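Local coordinates for protein beta-N-acetylhexosaminidase (Thermotoga neapolitana, PDB 5BZA) that probably hydrolyses terminal non-reducing N-acetyl-D-hexosamine residues from N-acetyl-beta-D-hexosaminides as a family 3 glycoside hydrolase, at residues B[61-66]-B[158-163]; B[108-113]-B[203-208]; B[112-117]-B[144-149]. All coordinates share one frame; numbering follows the deposited sequence.

Interaction 1. Residues B[61-66]-B[158-163]; sequences SSDHEG and CIKHFP. With CD (cadmium ion), chain N.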
# COMPACT_ATOMS: atom_id res chain seq x y z
N SER B 61 9.52 0.57 13.59
CA SER B 61 8.38 -0.27 13.86
C SER B 61 7.06 0.46 13.56
O SER B 61 7.01 1.70 13.47
CB SER B 61 8.43 -0.71 15.35
OG SER B 61 7.55 -1.80 15.55
N SER B 62 5.99 -0.32 13.46
CA SER B 62 4.64 0.22 13.36
C SER B 62 3.69 -0.60 14.24
O SER B 62 4.05 -1.71 14.69
CB SER B 62 4.13 0.17 11.93
OG SER B 62 3.78 -1.18 11.62
N ASP B 63 2.47 -0.08 14.42
CA ASP B 63 1.41 -0.82 15.09
C ASP B 63 0.48 -1.51 14.10
O ASP B 63 -0.71 -1.67 14.38
CB ASP B 63 0.55 0.09 15.99
CG ASP B 63 1.26 0.55 17.23
OD1 ASP B 63 2.12 -0.20 17.73
OD2 ASP B 63 0.92 1.65 17.73
N HIS B 64 1.00 -1.90 12.96
CA HIS B 64 0.14 -2.46 11.96
C HIS B 64 -0.16 -3.92 12.24
O HIS B 64 0.52 -4.81 11.75
CB HIS B 64 0.72 -2.29 10.53
CG HIS B 64 -0.27 -2.62 9.46
ND1 HIS B 64 -1.09 -1.67 8.89
CD2 HIS B 64 -0.66 -3.81 8.94
CE1 HIS B 64 -1.90 -2.25 8.03
NE2 HIS B 64 -1.67 -3.55 8.05
N GLU B 65 -1.23 -4.16 13.01
CA GLU B 65 -1.58 -5.50 13.47
C GLU B 65 -2.32 -6.28 12.44
O GLU B 65 -2.32 -7.53 12.45
CB GLU B 65 -2.45 -5.44 14.74
CG GLU B 65 -1.74 -4.90 15.96
CD GLU B 65 -2.64 -4.79 17.22
OE1 GLU B 65 -3.82 -5.19 17.21
OE2 GLU B 65 -2.13 -4.31 18.24
N GLY B 66 -3.05 -5.55 11.61
CA GLY B 66 -4.06 -6.17 10.77
C GLY B 66 -5.37 -6.09 11.54
O GLY B 66 -5.39 -6.02 12.77
N CYS B 158 7.10 -8.35 17.72
CA CYS B 158 7.08 -7.99 19.14
C CYS B 158 5.76 -8.44 19.76
O CYS B 158 4.70 -7.82 19.56
CB CYS B 158 7.28 -6.48 19.33
SG CYS B 158 7.36 -5.99 21.07
N ILE B 159 5.80 -9.53 20.49
CA ILE B 159 4.58 -10.08 21.04
C ILE B 159 4.13 -9.24 22.23
O ILE B 159 4.92 -8.68 22.93
CB ILE B 159 4.77 -11.58 21.42
CG1 ILE B 159 5.92 -11.77 22.42
CG2 ILE B 159 4.99 -12.40 20.15
CD1 ILE B 159 6.15 -13.23 22.77
N LYS B 160 2.82 -9.14 22.44
CA LYS B 160 2.24 -8.26 23.45
C LYS B 160 0.88 -8.81 23.88
O LYS B 160 0.27 -9.58 23.13
CB LYS B 160 2.12 -6.82 22.88
CG LYS B 160 1.15 -6.71 21.71
CD LYS B 160 1.25 -5.34 21.04
CE LYS B 160 0.32 -5.25 19.85
NZ LYS B 160 0.40 -3.93 19.20
N HIS B 161 0.40 -8.46 25.08
CA HIS B 161 1.16 -7.72 26.08
C HIS B 161 1.44 -8.60 27.29
O HIS B 161 0.51 -8.98 28.03
CB HIS B 161 0.41 -6.45 26.55
CG HIS B 161 -0.34 -5.72 25.46
ND1 HIS B 161 -1.49 -6.19 24.88
CD2 HIS B 161 -0.09 -4.52 24.89
CE1 HIS B 161 -1.92 -5.33 23.99
NE2 HIS B 161 -1.08 -4.31 23.96
N PHE B 162 2.71 -8.89 27.53
CA PHE B 162 3.11 -9.80 28.59
C PHE B 162 2.71 -9.27 29.99
O PHE B 162 3.04 -8.13 30.32
CB PHE B 162 4.63 -10.02 28.53
CG PHE B 162 5.18 -10.77 29.70
CD1 PHE B 162 5.20 -12.16 29.69
CD2 PHE B 162 5.62 -10.10 30.82
CE1 PHE B 162 5.67 -12.85 30.78
CE2 PHE B 162 6.07 -10.80 31.94
CZ PHE B 162 6.10 -12.17 31.90
N PRO B 163 2.10 -10.12 30.85
CA PRO B 163 1.86 -11.56 30.68
C PRO B 163 0.45 -11.88 30.14
O PRO B 163 0.02 -13.02 30.17
CB PRO B 163 2.02 -12.10 32.11
CG PRO B 163 1.44 -10.96 32.98
CD PRO B 163 1.87 -9.69 32.26
CD CD N . -1.18 -1.61 23.69

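Interaction 2. Residues B[108-113]-B[203-208]; sequences FNMVFA and KTAVMT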
# COMPACT_ATOMS: atom_id res chain seq x y z
N PHE B 108 10.62 -0.82 7.23
CA PHE B 108 10.37 -1.24 8.63
C PHE B 108 11.24 -2.49 8.95
O PHE B 108 11.68 -3.18 8.05
CB PHE B 108 8.88 -1.52 8.85
CG PHE B 108 8.02 -0.27 8.84
CD1 PHE B 108 7.81 0.47 10.00
CD2 PHE B 108 7.49 0.20 7.62
CE1 PHE B 108 7.02 1.64 9.98
CE2 PHE B 108 6.71 1.37 7.57
CZ PHE B 108 6.48 2.10 8.75
N ASN B 109 11.62 -2.71 10.21
CA ASN B 109 12.24 -4.00 10.53
C ASN B 109 11.67 -4.67 11.80
O ASN B 109 12.07 -5.78 12.16
CB ASN B 109 13.76 -3.85 10.66
CG ASN B 109 14.17 -2.65 11.46
OD1 ASN B 109 13.64 -2.42 12.55
ND2 ASN B 109 15.11 -1.85 10.93
N MET B 110 10.65 -4.05 12.38
CA MET B 110 9.95 -4.63 13.53
C MET B 110 8.48 -4.31 13.34
O MET B 110 8.15 -3.34 12.67
CB MET B 110 10.47 -4.08 14.86
CG MET B 110 9.78 -4.68 16.11
SD MET B 110 10.56 -4.19 17.68
CE MET B 110 12.01 -5.25 17.65
N VAL B 111 7.62 -5.14 13.88
CA VAL B 111 6.23 -4.82 13.99
C VAL B 111 5.78 -5.10 15.45
O VAL B 111 6.16 -6.10 16.07
CB VAL B 111 5.39 -5.62 12.98
CG1 VAL B 111 5.44 -7.14 13.32
CG2 VAL B 111 3.96 -5.08 12.90
N PHE B 112 4.97 -4.20 15.99
CA PHE B 112 4.43 -4.38 17.33
C PHE B 112 3.19 -5.26 17.18
O PHE B 112 2.05 -4.81 17.36
CB PHE B 112 4.11 -3.02 17.97
CG PHE B 112 5.34 -2.23 18.34
CD1 PHE B 112 6.56 -2.84 18.48
CD2 PHE B 112 5.26 -0.87 18.60
CE1 PHE B 112 7.70 -2.12 18.86
CE2 PHE B 112 6.40 -0.13 18.98
CZ PHE B 112 7.63 -0.77 19.10
N ALA B 113 3.45 -6.53 16.84
CA ALA B 113 2.45 -7.56 16.67
C ALA B 113 3.21 -8.90 16.68
O ALA B 113 4.42 -8.89 16.50
CB ALA B 113 1.71 -7.38 15.39
N LYS B 203 13.38 -15.24 16.53
CA LYS B 203 13.80 -14.10 17.30
C LYS B 203 12.59 -13.21 17.48
O LYS B 203 11.91 -12.86 16.49
CB LYS B 203 14.92 -13.33 16.61
CG LYS B 203 15.47 -12.19 17.46
CD LYS B 203 16.75 -11.63 16.88
CE LYS B 203 17.63 -11.06 17.98
NZ LYS B 203 19.07 -11.40 17.80
N THR B 204 12.34 -12.77 18.72
CA THR B 204 11.18 -11.91 18.96
C THR B 204 11.50 -10.86 20.02
O THR B 204 12.38 -11.05 20.83
CB THR B 204 9.92 -12.75 19.42
OG1 THR B 204 8.79 -11.88 19.57
CG2 THR B 204 10.13 -13.44 20.80
N ALA B 205 10.79 -9.73 20.01
CA ALA B 205 10.81 -8.86 21.20
C ALA B 205 9.54 -9.13 22.03
O ALA B 205 8.58 -9.73 21.55
CB ALA B 205 10.94 -7.35 20.82
N VAL B 206 9.55 -8.70 23.28
CA VAL B 206 8.36 -8.83 24.12
C VAL B 206 7.96 -7.46 24.65
O VAL B 206 8.79 -6.74 25.22
CB VAL B 206 8.58 -9.77 25.33
CG1 VAL B 206 7.34 -9.74 26.24
CG2 VAL B 206 8.88 -11.17 24.86
N MET B 207 6.69 -7.10 24.47
CA MET B 207 6.17 -5.87 25.08
C MET B 207 5.36 -6.17 26.37
O MET B 207 4.55 -7.08 26.39
CB MET B 207 5.30 -5.10 24.06
CG MET B 207 4.99 -3.68 24.53
SD MET B 207 3.84 -2.72 23.47
CE MET B 207 4.85 -2.44 21.99
N THR B 208 5.57 -5.39 27.42
CA THR B 208 4.88 -5.61 28.72
C THR B 208 3.53 -4.96 28.76
O THR B 208 3.27 -4.05 27.98
CB THR B 208 5.69 -5.08 29.92
OG1 THR B 208 5.83 -3.65 29.81
CG2 THR B 208 7.07 -5.73 29.94

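Interaction 3. Residues B[112-117]-B[144-149]; sequences FAPVLD and MEACMG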
# COMPACT_ATOMS: atom_id res chain seq x y z
N PHE B 112 4.97 -4.20 15.99
CA PHE B 112 4.43 -4.38 17.33
C PHE B 112 3.19 -5.26 17.18
O PHE B 112 2.05 -4.81 17.36
CB PHE B 112 4.11 -3.02 17.97
CG PHE B 112 5.34 -2.23 18.34
CD1 PHE B 112 6.56 -2.84 18.48
CD2 PHE B 112 5.26 -0.87 18.60
CE1 PHE B 112 7.70 -2.12 18.86
CE2 PHE B 112 6.40 -0.13 18.98
CZ PHE B 112 7.63 -0.77 19.10
N ALA B 113 3.45 -6.53 16.84
CA ALA B 113 2.45 -7.56 16.67
C ALA B 113 3.21 -8.90 16.68
O ALA B 113 4.42 -8.89 16.50
CB ALA B 113 1.71 -7.38 15.39
N PRO B 114 2.52 -10.03 16.90
CA PRO B 114 1.09 -10.25 17.17
C PRO B 114 0.64 -10.01 18.63
O PRO B 114 1.43 -10.05 19.57
CB PRO B 114 0.89 -11.74 16.82
CG PRO B 114 2.17 -12.35 17.21
CD PRO B 114 3.25 -11.32 16.91
N VAL B 115 -0.65 -9.71 18.77
CA VAL B 115 -1.37 -9.71 20.02
C VAL B 115 -1.60 -11.14 20.45
O VAL B 115 -2.23 -11.93 19.70
CB VAL B 115 -2.73 -9.01 19.88
CG1 VAL B 115 -3.69 -9.35 21.09
CG2 VAL B 115 -2.51 -7.53 19.68
N LEU B 116 -1.11 -11.47 21.66
CA LEU B 116 -1.30 -12.81 22.18
C LEU B 116 -2.28 -12.85 23.36
O LEU B 116 -2.52 -13.90 23.96
CB LEU B 116 0.06 -13.42 22.55
CG LEU B 116 1.12 -13.56 21.44
CD1 LEU B 116 2.33 -14.29 21.99
CD2 LEU B 116 0.54 -14.25 20.23
N ASP B 117 -2.87 -11.70 23.65
CA ASP B 117 -3.87 -11.55 24.69
C ASP B 117 -5.06 -12.43 24.35
O ASP B 117 -5.40 -12.63 23.16
CB ASP B 117 -4.30 -10.10 24.81
CG ASP B 117 -3.15 -9.16 25.07
OD1 ASP B 117 -2.27 -9.46 25.92
OD2 ASP B 117 -3.14 -8.08 24.44
N MET B 144 2.21 -18.37 17.06
CA MET B 144 3.46 -18.91 16.54
C MET B 144 3.53 -18.73 15.02
O MET B 144 4.57 -18.36 14.48
CB MET B 144 3.60 -20.38 16.91
CG MET B 144 4.97 -20.95 16.64
SD MET B 144 6.33 -20.38 17.69
CE MET B 144 7.12 -19.21 16.57
N GLU B 145 2.45 -19.04 14.34
CA GLU B 145 2.39 -18.84 12.91
C GLU B 145 2.66 -17.39 12.57
O GLU B 145 3.39 -17.10 11.62
CB GLU B 145 1.05 -19.26 12.35
CG GLU B 145 0.95 -20.76 12.05
CD GLU B 145 1.74 -21.16 10.79
OE1 GLU B 145 2.27 -20.25 10.09
OE2 GLU B 145 1.77 -22.36 10.45
N ALA B 146 2.09 -16.48 13.36
CA ALA B 146 2.27 -15.07 13.08
C ALA B 146 3.72 -14.67 13.21
O ALA B 146 4.27 -13.97 12.34
CB ALA B 146 1.41 -14.23 14.00
N CYS B 147 4.35 -15.10 14.29
CA CYS B 147 5.75 -14.74 14.49
C CYS B 147 6.66 -15.30 13.40
O CYS B 147 7.59 -14.61 12.96
CB CYS B 147 6.23 -15.22 15.88
SG CYS B 147 5.54 -14.20 17.19
N MET B 148 6.41 -16.55 13.02
CA MET B 148 7.18 -17.20 11.99
C MET B 148 7.00 -16.46 10.64
O MET B 148 7.96 -16.17 9.97
CB MET B 148 6.79 -18.68 11.87
CG MET B 148 7.69 -19.50 10.95
SD MET B 148 9.44 -19.54 11.52
CE MET B 148 9.36 -20.61 13.00
N GLY B 149 5.75 -16.13 10.29
CA GLY B 149 5.46 -15.37 9.10
C GLY B 149 6.16 -14.01 9.05
O GLY B 149 6.82 -13.69 8.04

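Interaction 1. Residues B[61-66]-B[158-163]
Lys160 reaches across to Glu65 and joins it in a buried salt bridge, and its side chain can be traced atom by atom. CB lies over one face of the neighbouring His161 ring, 3.7 Å above the plane and displaced toward the rim. CG stands between the backbone N and the carbonyl carbon (chi1 64°), and from there the chain runs fully extended, delivering the amine well beyond its own strand. Near the end, CE comes to 3.1 Å from Glu65 OE2. The tip, Lys160 NZ, donates to Glu65 OE2 at 2.7 Å, meeting the anti lone pair, the one away from OE1. The same amine also donates to the backbone O of Phe112, its closest polar partner, so the carboxylate and the carbonyl share it. Asp63 OD1 is 4.4 Å from Lys160 NZ, too far for a salt bridge, though its charge may still favour the ammonium group. These segments belong to strands 59-62 and 156-162 of the TIM barrel, two strands apart across 110-111, and the lysine spans that gap. Lys160 opens the Lys-His-Phe-Pro sequence characteristic of this family, and a cis peptide joins it to His161. His161 NE2 binds a cadmium ion at 2.7 Å, with Asp245 as the other protein ligand, while its ND1 is hydrogen-bonded to Asp117 OD2. Glu65 OE2 also forms a salt bridge with Arg130.

Interaction 2. Residues B[108-113]-B[203-208]
Met207 sets its terminal methyl over the face of the Phe112 ring, and this CH-pi contact is the main link between 108-113 and 203-208. Its geometry is well defined: Met207 CE is 3.8 Å from the centroid of the Phe112 ring, and the line joining them is only 15° from the ring normal. The methyl is displaced slightly toward the root of the ring, since its nearest atom is Phe112 CG, at 3.7 Å from Met207 CE. The two side chains cross at about a right angle. Met207 leaves its strand extended and then turns at the sulfur (chi3 -69°), which lays the methyl on the ring.

The second contact is purely aliphatic. Met110 CE approaches Ala205 CB to 4.0 Å; that methionine too is extended through SD and bent at its last torsion, so only its tip touches the neighbour.

The backbones are not direct partners: the closest CA pair, Phe112 and Met207, is 8.1 Å apart. Strand 156-162 runs between them, and Cys158 on it packs against Phe112, Ala205 and Met207. Phe112 is also the centre of an inverse gamma turn, closed by a weak bond from Ala113 N to Val111 O, where strand 110-111 gives way to loop. Phe10 meets its ring as well, with the planes inclined at about 55°. Side chains bridging next-but-one parallel strands in this way belong to the packed interior of a TIM barrel, and here the side chain of Met207 lies about 5 Å from the bound cadmium ion.

Interaction 3. Residues B[112-117]-B[144-149]
The Pro114 ring meets Ala146 and Cys147 along its outer rim. Cys147 SG lies close to the mean plane of the ring, beyond the bond between CG and CD, and is 3.7 Å from Pro114 CD. Ala146 CB approaches obliquely from beneath one face, outside the rim, and is 3.8 Å from both CB and CG of Pro114. From Pro114 CG, the sulfur and the methyl lie about a right angle apart, one near the ring plane, the other off one face. Cys147 is turned with SG anti to its carbonyl carbon (chi1 -73°), which extends the thiol along the helix flank to the proline. In TIM-barrel terms, 112-117 begins the loop that follows strand 110-111, entered through a cis Ala113-Pro114 peptide, while residues 144-149 lie on the outer helix 136-153; Pro114 thus packs the start of a beta-to-alpha loop against the helix it leads to. Ala146 also touches Thr92 and Cys96 of helix 89-106, and Cys147 touches Ile159. Further along the loop, Asp117, a zinc ligand in a structure of this protein, uses OD1 for His165 N, whereas the side chain of Pro114 remains about 12 Å from the cadmium ion.

In the fold
All three contacts lie within the TIM barrel of the glycosyl hydrolase family 3 N-terminal domain, their centres 6 to 9 Å apart. Interactions 1 and 2 belong to one parallel sheet, where strands 59-62, 110-111, 156-162 and 205-208 follow one another; each contact skips a strand, and their segments alternate along the chain. Interaction 3 leads outward from strand 110-111 to helix 136-153, and both its segments fall between those of interaction 1. Interactions 2 and 3 share Phe112 and Ala113. Interactions 1 and 2 are also joined where Phe162 N meets Met207 O, probably in a hydrogen bond. The loop of interaction 3 carries the aspartate bonded to the metal-binding histidine of interaction 1, consistent with a second-shell role.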